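Local coordinates for uncharacterized protein cvnB5 (Streptomyces avermitilis, PDB 3LEQ), which is of unknown function but has the Roadblock/LC7 fold, whose members often regulate or scaffold small GTPases, and so may act with such a partner, at residues G79-T84 and H91-T96; S51-L56 and R70-E75; S3-L8 and V31-T36. All coordinates share one frame; numbering follows the deposited sequence. Where two conformers were deposited one is given.

Contact 1: G79-T84 and H91-T96; sequences GYLILT and HLVVLT
Tyr80 and Thr96 meet where the paired strands are gripped by a side chain as well as by backbone. With chi1 at 81°, Thr96 OG1 sits between its own N and carbonyl carbon, 2.8 Å from Tyr80 N, whose hydrogen it accepts at 160°. Thr96 OG1 also lies in the plane of the Tyr80 ring, at its edge, 3.5 Å from Tyr80 CD2, while Thr96 N bonds back to Tyr80 O. An alanine in place of Thr96 would probably leave Tyr80 N without this acceptor and open a gap at the ring edge. From here an antiparallel beta hairpin runs through the hydrogen-bonded pairs Ile82–Val94 and Thr84–Leu92, whose side chains share one face; Ile82 and Thr84 also touch helix 102-115. The other face carries the non-hydrogen-bonded pairs, with Leu83 CD1 3.9 Å from Val93 CG2 and Leu81 CD2 4.0 Å from Val93 CG1, and Leu81 reaches helix 40-55. Packing is close at His91, where Leu83 CD2 comes to 3.3 Å from His91 CD2, approaching the ring obliquely. Leu95, by contrast, is partly exposed and gives Leu81 a single methyl, Leu95 CD2 at 4.0 Å from Leu81 CB, against the several contacts of the buried Leu83 and Val93.

Contact 2: S51-L56 and R70-E75; sequences SGLMSL and RQALIE
Ile74 meets Leu53 through two torsions: chi1 of -46° sets CG1 anti to the carbonyl carbon, and chi2 of -60° turns Ile74 CD1 to within 3.9 Å of Leu53 CD2. The two side chains reach toward each other tip to tip; Leu53 holds an unstaggered chi1 of -111°. Its other branch does double duty, with Leu53 CD1 4.0 Å from Ile74 CG1 and 4.2 Å from Ala72 CB, and so fits over two residues that point to the same side of the strand. The long Arg70 side chain, extended from CG to NE, passes beside Met54, a selenomethionine. Arg70 NE lies 4.2 Å from Met54 CG, and Arg70 NH2 is 4.0 Å from Met54 O, too far for a hydrogen bond. The contact is thus apolar at Leu53 and only loosely polar at Arg70. It sets the last part of helix 40-55, at Leu53 and Met54, against strand 71-75, an outermost strand of the sheet within this chain, as in the layered fold of the family. Leu53 also rests on Leu81 and Met54 on Leu83 of the adjoining strand 80-85, while Met54 and Arg70 both touch His91 of strand 90-96.

Contact 3: S3-L8 and V31-T36; sequences SQLDQL and VVSKST
Asp6 and Ser33 lie where helix 4-8 crosses strand 31-34 at 51°, the two axes approaching to 7.1 Å and the CA atoms of this pair to 5.5 Å. The strand is not regular here: Val32 and Ser33 both face Val24 in a classic beta bulge. Ser33 points toward the helix, and with chi1 at -174° its OG is anti to the backbone N. Ser33 OG donates to Asp6 OD1 at 2.6 Å, reaching the carboxylate on its anti side and 26° out of its plane. Lys34 N adds a weak, long bond of 3.5 Å to the same Asp6 OD1. The other carboxylate oxygen serves the helix itself, since Ser3 N donates to Asp6 OD2 from above the carboxylate plane, and Asp6 N donates to Ser3 OG at 3.2 Å. These reciprocal bonds make Ser3 and Asp6 a capping box at the first turn. Beside the polar group, Leu5 lays CD1 3.6 Å from Ser33 CB, a flank of aliphatic packing. A water bonded to Ser3 OG donates to Val32 O, bridging the cap to the bulge. At the far end Thr36 CG2 lies loosely against Asp6 CB, and Thr36 N binds Thr10 OG1 further along the helix. One carboxylate thus completes the capping box of its own helix through OD2 and holds the strand through OD1. The donors around it and the N-terminal end of the helix would probably stabilise its negative charge and keep the carboxylate from turning.

In the fold
From the N terminus, contact 3 comes first, closing a loop made of the rest of helix 4-15 and strand 19-26 and tying the first helical turn to strand 31-34, at one edge of the sheet. Helix 40-55 follows, and contact 2 brings its end to strand 71-75 at the other edge, across the unmodelled residues 57-69. Contact 1 then closes the short turn between strands 80-85 and 90-96. The three are in series, none nested or crossed. Contacts 1 and 2 adjoin, because Leu81 and Leu83 pair by backbone with Ile74 and Ala72; contact 3 lies apart, its centre about 15 Å from that of contact 1, joined through strand 19-26.

Contact 1: G79-T84 and H91-T96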
ATOM      1  N   GLY A  79       7.219  -7.942  -8.735  1.00 14.66           N
ATOM      2  CA  GLY A  79       5.767  -7.719  -8.641  1.00 12.81           C
ATOM      3  C   GLY A  79       5.578  -6.226  -8.900  1.00 11.60           C
ATOM      4  O   GLY A  79       6.403  -5.616  -9.585  1.00 10.42           O
ATOM      5  N   TYR A  80       4.514  -5.627  -8.363  1.00 11.24           N
ATOM      6  CA  TYR A  80       4.281  -4.184  -8.521  1.00 11.47           C
ATOM      7  C   TYR A  80       4.325  -3.443  -7.197  1.00 11.61           C
ATOM      8  O   TYR A  80       3.944  -3.992  -6.152  1.00 11.98           O
ATOM      9  CB  TYR A  80       2.876  -3.897  -9.081  1.00 11.33           C
ATOM     10  CG  TYR A  80       2.617  -4.410 -10.472  1.00 12.48           C
ATOM     11  CD1 TYR A  80       2.650  -3.549 -11.568  1.00 12.52           C
ATOM     12  CD2 TYR A  80       2.311  -5.749 -10.694  1.00 12.95           C
ATOM     13  CE1 TYR A  80       2.405  -4.016 -12.848  1.00 12.92           C
ATOM     14  CE2 TYR A  80       2.072  -6.228 -11.974  1.00 13.03           C
ATOM     15  CZ  TYR A  80       2.123  -5.355 -13.042  1.00 12.86           C
ATOM     16  OH  TYR A  80       1.876  -5.822 -14.310  1.00 14.14           O
ATOM     17  N   LEU A  81       4.746  -2.183  -7.259  1.00 11.80           N
ATOM     18  CA  LEU A  81       4.502  -1.226  -6.173  1.00 11.82           C
ATOM     19  C   LEU A  81       3.434  -0.280  -6.679  1.00 11.04           C
ATOM     20  O   LEU A  81       3.584   0.316  -7.754  1.00 11.23           O
ATOM     21  CB  LEU A  81       5.770  -0.448  -5.820  1.00 11.24           C
ATOM     22  CG  LEU A  81       5.698   0.553  -4.654  1.00 11.44           C
ATOM     23  CD1 LEU A  81       7.117   0.878  -4.177  1.00 13.02           C
ATOM     24  CD2 LEU A  81       4.960   1.866  -5.049  1.00 12.19           C
ATOM     25  N   ILE A  82       2.342  -0.149  -5.937  1.00 11.07           N
ATOM     26  CA  ILE A  82       1.257   0.709  -6.384  1.00 11.14           C
ATOM     27  C   ILE A  82       0.937   1.678  -5.262  1.00  9.54           C
ATOM     28  O   ILE A  82       0.807   1.272  -4.103  1.00 10.49           O
ATOM     29  CB  ILE A  82      -0.036  -0.087  -6.805  1.00 11.83           C
ATOM     30  CG1 ILE A  82       0.296  -1.248  -7.751  1.00 12.62           C
ATOM     31  CG2 ILE A  82      -1.118   0.867  -7.419  1.00 12.41           C
ATOM     32  CD1 ILE A  82      -0.842  -2.223  -8.027  1.00 14.75           C
ATOM     33  N   LEU A  83       0.772   2.939  -5.618  1.00  8.39           N
ATOM     34  CA  LEU A  83       0.493   3.989  -4.657  1.00  7.74           C
ATOM     35  C   LEU A  83      -0.716   4.798  -5.124  1.00  7.93           C
ATOM     36  O   LEU A  83      -0.793   5.144  -6.287  1.00  8.12           O
ATOM     37  CB  LEU A  83       1.734   4.880  -4.560  1.00  8.22           C
ATOM     38  CG  LEU A  83       1.774   6.133  -3.707  1.00  9.29           C
ATOM     39  CD1 LEU A  83       3.212   6.364  -3.267  1.00 11.48           C
ATOM     40  CD2 LEU A  83       1.247   7.355  -4.483  1.00 11.98           C
ATOM     41  N   THR A  84      -1.640   5.101  -4.215  1.00  7.03           N
ATOM     42  CA  THR A  84      -2.780   5.957  -4.525  1.00  7.11           C
ATOM     43  C   THR A  84      -3.093   6.885  -3.353  1.00  7.40           C
ATOM     44  O   THR A  84      -2.750   6.595  -2.211  1.00  7.34           O
ATOM     45  CB  THR A  84      -4.049   5.125  -4.968  1.00  7.55           C
ATOM     46  OG1 THR A  84      -5.073   6.016  -5.443  1.00  9.45           O
ATOM     47  CG2 THR A  84      -4.621   4.321  -3.814  1.00  7.03           C
ATOM     48  N   HIS A  91      -1.293   8.491   1.607  1.00  8.12           N
ATOM     49  CA  HIS A  91      -1.271   7.613   0.455  1.00  9.41           C
ATOM     50  C   HIS A  91      -1.291   6.149   0.894  1.00 10.08           C
ATOM     51  O   HIS A  91      -0.636   5.778   1.876  1.00  9.75           O
ATOM     52  CB  HIS A  91      -0.017   7.858  -0.388  1.00 10.02           C
ATOM     53  CG  HIS A  91      -0.084   9.101  -1.212  1.00 12.26           C
ATOM     54  ND1 HIS A  91       0.245  10.343  -0.715  1.00 13.49           N
ATOM     55  CD2 HIS A  91      -0.450   9.295  -2.503  1.00 12.66           C
ATOM     56  CE1 HIS A  91       0.096  11.246  -1.667  1.00 14.51           C
ATOM     57  NE2 HIS A  91      -0.323  10.633  -2.762  1.00 14.03           N
ATOM     58  N   LEU A  92      -2.054   5.332   0.169  1.00  8.93           N
ATOM     59  CA  LEU A  92      -2.046   3.897   0.366  1.00  9.89           C
ATOM     60  C   LEU A  92      -0.985   3.314  -0.548  1.00 10.14           C
ATOM     61  O   LEU A  92      -0.936   3.650  -1.768  1.00 10.88           O
ATOM     62  CB  LEU A  92      -3.430   3.308  -0.013  1.00  9.55           C
ATOM     63  CG  LEU A  92      -3.548   1.771  -0.022  1.00 10.46           C
ATOM     64  CD1 LEU A  92      -3.363   1.189   1.393  1.00  9.41           C
ATOM     65  CD2 LEU A  92      -4.925   1.353  -0.616  1.00 10.46           C
ATOM     66  N   VAL A  93      -0.137   2.438  -0.006  1.00 10.66           N
ATOM     67  CA  VAL A  93       0.929   1.870  -0.811  1.00 10.48           C
ATOM     68  C   VAL A  93       0.874   0.366  -0.658  1.00 10.61           C
ATOM     69  O   VAL A  93       0.821  -0.139   0.444  1.00 11.65           O
ATOM     70  CB  VAL A  93       2.335   2.372  -0.390  1.00 10.10           C
ATOM     71  CG1 VAL A  93       3.386   1.848  -1.335  1.00  8.87           C
ATOM     72  CG2 VAL A  93       2.387   3.935  -0.298  1.00 11.65           C
ATOM     73  N   VAL A  94       0.909  -0.349  -1.767  1.00 10.29           N
ATOM     74  CA  VAL A  94       0.792  -1.802  -1.749  0.50 10.11           C
ATOM     75  C   VAL A  94       1.956  -2.432  -2.499  1.00  9.95           C
ATOM     76  O   VAL A  94       2.405  -1.867  -3.519  1.00 10.58           O
ATOM     77  CB  VAL A  94      -0.563  -2.234  -2.386  0.50 10.08           C
ATOM     78  CG1 VAL A  94      -0.506  -3.649  -2.952  0.50  8.36           C
ATOM     79  CG2 VAL A  94      -1.703  -2.102  -1.361  0.50 10.22           C
ATOM     80  N   LEU A  95       2.415  -3.585  -2.015  1.00  9.70           N
ATOM     81  CA  LEU A  95       3.333  -4.458  -2.757  1.00 10.14           C
ATOM     82  C   LEU A  95       2.558  -5.707  -3.186  1.00  9.84           C
ATOM     83  O   LEU A  95       1.925  -6.376  -2.358  1.00  9.75           O
ATOM     84  CB  LEU A  95       4.563  -4.846  -1.931  1.00  9.81           C
ATOM     85  CG  LEU A  95       5.617  -3.757  -1.674  1.00 11.36           C
ATOM     86  CD1 LEU A  95       6.654  -4.241  -0.680  1.00  8.99           C
ATOM     87  CD2 LEU A  95       6.296  -3.270  -2.982  1.00 11.83           C
ATOM     88  N   THR A  96       2.601  -6.012  -4.482  1.00 10.08           N
ATOM     89  CA  THR A  96       1.986  -7.235  -5.005  1.00 10.51           C
ATOM     90  C   THR A  96       3.008  -8.364  -5.185  1.00 11.64           C
ATOM     91  O   THR A  96       4.221  -8.126  -5.223  1.00 12.75           O
ATOM     92  CB  THR A  96       1.330  -7.003  -6.376  1.00  9.86           C
ATOM     93  OG1 THR A  96       2.338  -7.036  -7.398  1.00 10.07           O
ATOM     94  CG2 THR A  96       0.570  -5.661  -6.412  1.00  8.99           C
TER

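Contact 2: S51-L56 and R70-E75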
ATOM      1  N   SER A  51       8.346   7.574  -0.560  1.00 11.95           N
ATOM      2  CA  SER A  51       8.665   8.974  -0.329  1.00 12.13           C
ATOM      3  C   SER A  51       9.663   9.481  -1.405  1.00 10.99           C
ATOM      4  O   SER A  51       9.574  10.625  -1.863  1.00 10.18           O
ATOM      5  CB  SER A  51       9.148   9.156   1.125  1.00 12.74           C
ATOM      6  OG  SER A  51      10.312   9.968   1.225  1.00 15.78           O
ATOM      7  N   GLY A  52      10.566   8.602  -1.844  1.00  9.78           N
ATOM      8  CA  GLY A  52      11.494   8.925  -2.934  1.00  8.47           C
ATOM      9  C   GLY A  52      10.738   9.077  -4.243  1.00  7.50           C
ATOM     10  O   GLY A  52      11.075   9.927  -5.056  1.00  7.22           O
ATOM     11  N   LEU A  53       9.732   8.222  -4.450  1.00  6.63           N
ATOM     12  CA  LEU A  53       8.887   8.250  -5.649  1.00  6.67           C
ATOM     13  C   LEU A  53       8.174   9.570  -5.804  1.00  7.10           C
ATOM     14  O   LEU A  53       8.065  10.131  -6.901  1.00  7.61           O
ATOM     15  CB  LEU A  53       7.829   7.154  -5.561  1.00  5.87           C
ATOM     16  CG  LEU A  53       7.931   5.988  -6.516  1.00  6.53           C
ATOM     17  CD1 LEU A  53       6.806   5.006  -6.207  1.00  3.44           C
ATOM     18  CD2 LEU A  53       7.793   6.508  -7.913  1.00  4.46           C
HETATM   19  N   MSE A  54       7.699  10.073  -4.680  1.00  7.56           N
HETATM   20  CA  MSE A  54       6.920  11.288  -4.670  1.00  8.25           C
HETATM   21  C   MSE A  54       7.758  12.542  -4.567  1.00  8.17           C
HETATM   22  O   MSE A  54       7.238  13.644  -4.703  1.00  8.62           O
HETATM   23  CB  MSE A  54       5.916  11.213  -3.551  1.00  8.41           C
HETATM   24  CG  MSE A  54       5.012  10.033  -3.754  1.00 10.24           C
HETATM   25 SE   MSE A  54       3.513  10.251  -2.619  1.00 14.05          SE
HETATM   26  CE  MSE A  54       4.284   9.630  -0.921  1.00 11.33           C
ATOM     27  N   SER A  55       9.049  12.374  -4.324  1.00  8.31           N
ATOM     28  CA  SER A  55       9.973  13.489  -4.442  1.00  8.93           C
ATOM     29  C   SER A  55      10.332  13.708  -5.912  1.00  8.94           C
ATOM     30  O   SER A  55      10.468  14.843  -6.352  1.00  8.63           O
ATOM     31  CB  SER A  55      11.208  13.253  -3.587  1.00  9.24           C
ATOM     32  OG  SER A  55      10.931  13.595  -2.237  1.00  9.81           O
ATOM     33  N   LEU A  56      10.462  12.613  -6.659  1.00  9.08           N
ATOM     34  CA  LEU A  56      10.662  12.656  -8.112  1.00  9.47           C
ATOM     35  C   LEU A  56       9.445  13.235  -8.832  1.00  9.65           C
ATOM     36  O   LEU A  56       9.361  14.438  -9.085  1.00  8.79           O
ATOM     37  CB  LEU A  56      10.956  11.253  -8.653  1.00  9.76           C
ATOM     38  CG  LEU A  56      12.235  10.546  -8.190  1.00 10.17           C
ATOM     39  CD1 LEU A  56      12.231   9.131  -8.673  1.00 12.40           C
ATOM     40  CD2 LEU A  56      13.512  11.256  -8.660  1.00 11.40           C
ATOM     41  N   ARG A  70      -3.283  11.750  -7.372  1.00 11.27           N
ATOM     42  CA  ARG A  70      -1.915  11.295  -7.524  1.00 10.60           C
ATOM     43  C   ARG A  70      -1.828   9.801  -7.274  1.00 10.81           C
ATOM     44  O   ARG A  70      -2.506   9.248  -6.404  1.00 10.43           O
ATOM     45  CB  ARG A  70      -0.960  12.028  -6.587  1.00 10.55           C
ATOM     46  CG  ARG A  70       0.447  12.069  -7.125  1.00 10.34           C
ATOM     47  CD  ARG A  70       1.479  12.385  -6.085  1.00 12.65           C
ATOM     48  NE  ARG A  70       2.813  12.217  -6.651  1.00 14.25           N
ATOM     49  CZ  ARG A  70       3.540  13.192  -7.192  1.00 15.36           C
ATOM     50  NH1 ARG A  70       3.078  14.444  -7.246  1.00 14.94           N
ATOM     51  NH2 ARG A  70       4.742  12.910  -7.680  1.00 16.83           N
ATOM     52  N   GLN A  71      -0.984   9.160  -8.067  1.00 11.29           N
ATOM     53  CA  GLN A  71      -0.890   7.732  -8.107  1.00 10.74           C
ATOM     54  C   GLN A  71       0.462   7.396  -8.700  1.00 10.40           C
ATOM     55  O   GLN A  71       1.064   8.211  -9.413  1.00 10.40           O
ATOM     56  CB  GLN A  71      -1.973   7.149  -9.027  1.00 11.32           C
ATOM     57  CG  GLN A  71      -3.379   7.082  -8.431  1.00 13.61           C
ATOM     58  CD  GLN A  71      -4.244   6.022  -9.096  1.00 16.15           C
ATOM     59  OE1 GLN A  71      -3.808   5.333 -10.022  1.00 17.43           O
ATOM     60  NE2 GLN A  71      -5.473   5.880  -8.617  1.00 16.62           N
ATOM     61  N   ALA A  72       0.911   6.174  -8.439  1.00  9.80           N
ATOM     62  CA  ALA A  72       2.086   5.650  -9.122  1.00  9.33           C
ATOM     63  C   ALA A  72       1.934   4.148  -9.207  1.00  9.11           C
ATOM     64  O   ALA A  72       1.357   3.539  -8.327  1.00  8.51           O
ATOM     65  CB  ALA A  72       3.348   6.001  -8.368  1.00  9.57           C
ATOM     66  N   LEU A  73       2.469   3.573 -10.275  1.00 10.31           N
ATOM     67  CA  LEU A  73       2.496   2.133 -10.473  1.00 10.91           C
ATOM     68  C   LEU A  73       3.877   1.834 -11.042  1.00 10.86           C
ATOM     69  O   LEU A  73       4.276   2.423 -12.055  1.00 11.32           O
ATOM     70  CB  LEU A  73       1.417   1.732 -11.476  1.00 11.03           C
ATOM     71  CG  LEU A  73       1.234   0.288 -11.937  1.00 12.66           C
ATOM     72  CD1 LEU A  73      -0.076   0.215 -12.679  1.00 15.64           C
ATOM     73  CD2 LEU A  73       2.354  -0.164 -12.856  1.00 14.49           C
ATOM     74  N   ILE A  74       4.614   0.947 -10.380  1.00 10.53           N
ATOM     75  CA  ILE A  74       5.943   0.564 -10.842  1.00 10.09           C
ATOM     76  C   ILE A  74       5.883  -0.942 -10.936  1.00 10.10           C
ATOM     77  O   ILE A  74       5.603  -1.597  -9.933  1.00  9.57           O
ATOM     78  CB  ILE A  74       7.047   0.917  -9.821  1.00 10.36           C
ATOM     79  CG1 ILE A  74       6.891   2.343  -9.255  1.00 10.48           C
ATOM     80  CG2 ILE A  74       8.423   0.663 -10.413  1.00 10.15           C
ATOM     81  CD1 ILE A  74       6.943   3.453 -10.264  1.00 12.40           C
ATOM     82  N   GLU A  75       6.130  -1.469 -12.134  1.00 11.14           N
ATOM     83  CA  GLU A  75       6.252  -2.900 -12.377  1.00 12.30           C
ATOM     84  C   GLU A  75       7.721  -3.282 -12.446  1.00 12.94           C
ATOM     85  O   GLU A  75       8.504  -2.660 -13.172  1.00 12.18           O
ATOM     86  CB  GLU A  75       5.582  -3.281 -13.705  1.00 12.15           C
ATOM     87  CG  GLU A  75       5.738  -4.761 -14.075  1.00 12.51           C
ATOM     88  CD  GLU A  75       5.062  -5.143 -15.390  1.00 12.31           C
ATOM     89  OE1 GLU A  75       4.942  -6.351 -15.651  1.00 13.15           O
ATOM     90  OE2 GLU A  75       4.645  -4.252 -16.157  1.00 12.23           O
TER

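Contact 3: S3-L8 and V31-T36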
ATOM      1  N   SER A   3      -5.473  -0.698  15.280  1.00 13.89           N
ATOM      2  CA  SER A   3      -6.491   0.283  14.933  1.00 13.39           C
ATOM      3  C   SER A   3      -7.393  -0.278  13.848  1.00 13.09           C
ATOM      4  O   SER A   3      -7.072  -1.298  13.234  1.00 12.37           O
ATOM      5  CB  SER A   3      -5.824   1.567  14.450  1.00 13.50           C
ATOM      6  OG  SER A   3      -5.126   1.316  13.231  1.00 12.95           O
ATOM      7  N   GLN A   4      -8.519   0.387  13.610  1.00 12.79           N
ATOM      8  CA  GLN A   4      -9.434  -0.028  12.545  1.00 12.80           C
ATOM      9  C   GLN A   4      -8.749  -0.034  11.181  1.00 12.64           C
ATOM     10  O   GLN A   4      -8.993  -0.924  10.363  1.00 13.31           O
ATOM     11  CB  GLN A   4     -10.675   0.877  12.507  1.00 13.10           C
ATOM     12  N   LEU A   5      -7.895   0.962  10.935  1.00 12.20           N
ATOM     13  CA  LEU A   5      -7.155   1.045   9.674  1.00 11.92           C
ATOM     14  C   LEU A   5      -6.194  -0.131   9.529  1.00 11.54           C
ATOM     15  O   LEU A   5      -6.102  -0.719   8.453  1.00 11.76           O
ATOM     16  CB  LEU A   5      -6.378   2.365   9.582  1.00 11.77           C
ATOM     17  CG  LEU A   5      -6.432   3.217   8.307  1.00 12.07           C
ATOM     18  CD1 LEU A   5      -5.219   4.174   8.228  1.00  9.91           C
ATOM     19  CD2 LEU A   5      -6.574   2.414   7.049  1.00  9.26           C
ATOM     20  N   ASP A   6      -5.501  -0.490  10.609  1.00 11.26           N
ATOM     21  CA  ASP A   6      -4.588  -1.650  10.597  1.00 11.69           C
ATOM     22  C   ASP A   6      -5.336  -2.907  10.185  1.00 11.23           C
ATOM     23  O   ASP A   6      -4.825  -3.717   9.413  1.00 11.33           O
ATOM     24  CB  ASP A   6      -3.955  -1.894  11.971  1.00 11.71           C
ATOM     25  CG  ASP A   6      -3.024  -0.780  12.408  1.00 14.26           C
ATOM     26  OD1 ASP A   6      -2.451  -0.057  11.547  1.00 15.29           O
ATOM     27  OD2 ASP A   6      -2.850  -0.644  13.642  1.00 16.43           O
ATOM     28  N   GLN A   7      -6.541  -3.078  10.732  1.00 11.85           N
ATOM     29  CA  GLN A   7      -7.387  -4.251  10.440  1.00 11.54           C
ATOM     30  C   GLN A   7      -7.879  -4.259   8.995  1.00 11.37           C
ATOM     31  O   GLN A   7      -7.880  -5.308   8.343  1.00 10.97           O
ATOM     32  CB  GLN A   7      -8.558  -4.344  11.418  1.00 11.73           C
ATOM     33  CG  GLN A   7      -8.122  -4.661  12.844  1.00 13.68           C
ATOM     34  CD  GLN A   7      -9.288  -4.928  13.791  1.00 17.66           C
ATOM     35  OE1 GLN A   7     -10.461  -4.740  13.444  1.00 19.64           O
ATOM     36  NE2 GLN A   7      -8.964  -5.375  14.995  1.00 19.34           N
ATOM     37  N   LEU A   8      -8.283  -3.090   8.500  1.00 11.18           N
ATOM     38  CA  LEU A   8      -8.610  -2.926   7.081  1.00 11.94           C
ATOM     39  C   LEU A   8      -7.464  -3.315   6.141  1.00 11.59           C
ATOM     40  O   LEU A   8      -7.683  -4.038   5.154  1.00 11.22           O
ATOM     41  CB  LEU A   8      -9.088  -1.498   6.773  1.00 11.62           C
ATOM     42  CG  LEU A   8     -10.549  -1.164   7.071  1.00 13.57           C
ATOM     43  CD1 LEU A   8     -10.831   0.260   6.652  1.00 13.98           C
ATOM     44  CD2 LEU A   8     -11.522  -2.141   6.368  1.00 16.05           C
ATOM     45  N   VAL A  31       4.776   6.295   8.576  1.00 11.10           N
ATOM     46  CA  VAL A  31       3.842   5.160   8.493  1.00 10.97           C
ATOM     47  C   VAL A  31       2.713   5.401   9.494  1.00 10.67           C
ATOM     48  O   VAL A  31       2.960   5.438  10.703  1.00 11.23           O
ATOM     49  CB  VAL A  31       4.555   3.822   8.812  1.00 11.00           C
ATOM     50  CG1 VAL A  31       3.578   2.650   8.673  1.00 11.25           C
ATOM     51  CG2 VAL A  31       5.746   3.641   7.899  1.00 11.16           C
ATOM     52  N   VAL A  32       1.493   5.606   8.993  1.00 10.20           N
ATOM     53  CA  VAL A  32       0.306   5.843   9.828  1.00 10.22           C
ATOM     54  C   VAL A  32      -0.334   4.499  10.191  1.00 10.22           C
ATOM     55  O   VAL A  32      -0.966   4.356  11.233  1.00 10.09           O
ATOM     56  CB  VAL A  32      -0.729   6.738   9.083  1.00  9.52           C
ATOM     57  CG1 VAL A  32      -2.053   6.869   9.867  1.00 11.10           C
ATOM     58  CG2 VAL A  32      -0.132   8.119   8.797  1.00 11.35           C
ATOM     59  N   SER A  33      -0.163   3.514   9.320  1.00 10.31           N
ATOM     60  CA  SER A  33      -0.814   2.223   9.484  1.00 10.38           C
ATOM     61  C   SER A  33      -0.124   1.230   8.581  1.00 10.34           C
ATOM     62  O   SER A  33       0.397   1.614   7.522  1.00 10.48           O
ATOM     63  CB  SER A  33      -2.277   2.349   9.063  1.00 10.70           C
ATOM     64  OG  SER A  33      -2.993   1.164   9.318  1.00 11.37           O
ATOM     65  N   LYS A  34      -0.106  -0.037   8.989  1.00 10.70           N
ATOM     66  CA  LYS A  34       0.445  -1.110   8.144  1.00 11.40           C
ATOM     67  C   LYS A  34      -0.287  -2.429   8.367  1.00 11.03           C
ATOM     68  O   LYS A  34      -0.878  -2.637   9.433  1.00 11.65           O
ATOM     69  CB  LYS A  34       1.955  -1.288   8.385  1.00 11.34           C
ATOM     70  CG  LYS A  34       2.297  -1.783   9.787  1.00 12.32           C
ATOM     71  CD  LYS A  34       3.780  -1.770  10.065  1.00 13.00           C
ATOM     72  CE  LYS A  34       4.056  -2.058  11.545  1.00 15.49           C
ATOM     73  NZ  LYS A  34       3.881  -3.511  11.868  1.00 16.25           N
ATOM     74  N   SER A  35      -0.259  -3.316   7.370  1.00 11.11           N
ATOM     75  CA  SER A  35      -0.755  -4.681   7.570  1.00 11.07           C
ATOM     76  C   SER A  35       0.079  -5.381   8.659  1.00 10.74           C
ATOM     77  O   SER A  35       1.300  -5.245   8.689  1.00 10.74           O
ATOM     78  CB  SER A  35      -0.773  -5.478   6.261  1.00 11.10           C
ATOM     79  OG  SER A  35       0.381  -5.234   5.473  1.00 11.40           O
ATOM     80  N   THR A  36      -0.588  -6.126   9.541  1.00 10.21           N
ATOM     81  CA  THR A  36       0.022  -6.546  10.819  1.00 10.14           C
ATOM     82  C   THR A  36       1.193  -7.560  10.731  1.00  9.95           C
ATOM     83  O   THR A  36       2.028  -7.685  11.729  1.00 10.85           O
ATOM     84  CB  THR A  36      -1.048  -6.996  11.857  1.00  9.99           C
ATOM     85  OG1 THR A  36      -1.644  -8.243  11.460  1.00 11.01           O
ATOM     86  CG2 THR A  36      -2.126  -5.936  12.016  1.00  9.18           C
TER
HETATM   87  O   HOH W   1      -3.749   3.314  12.606  1.00 15.34           O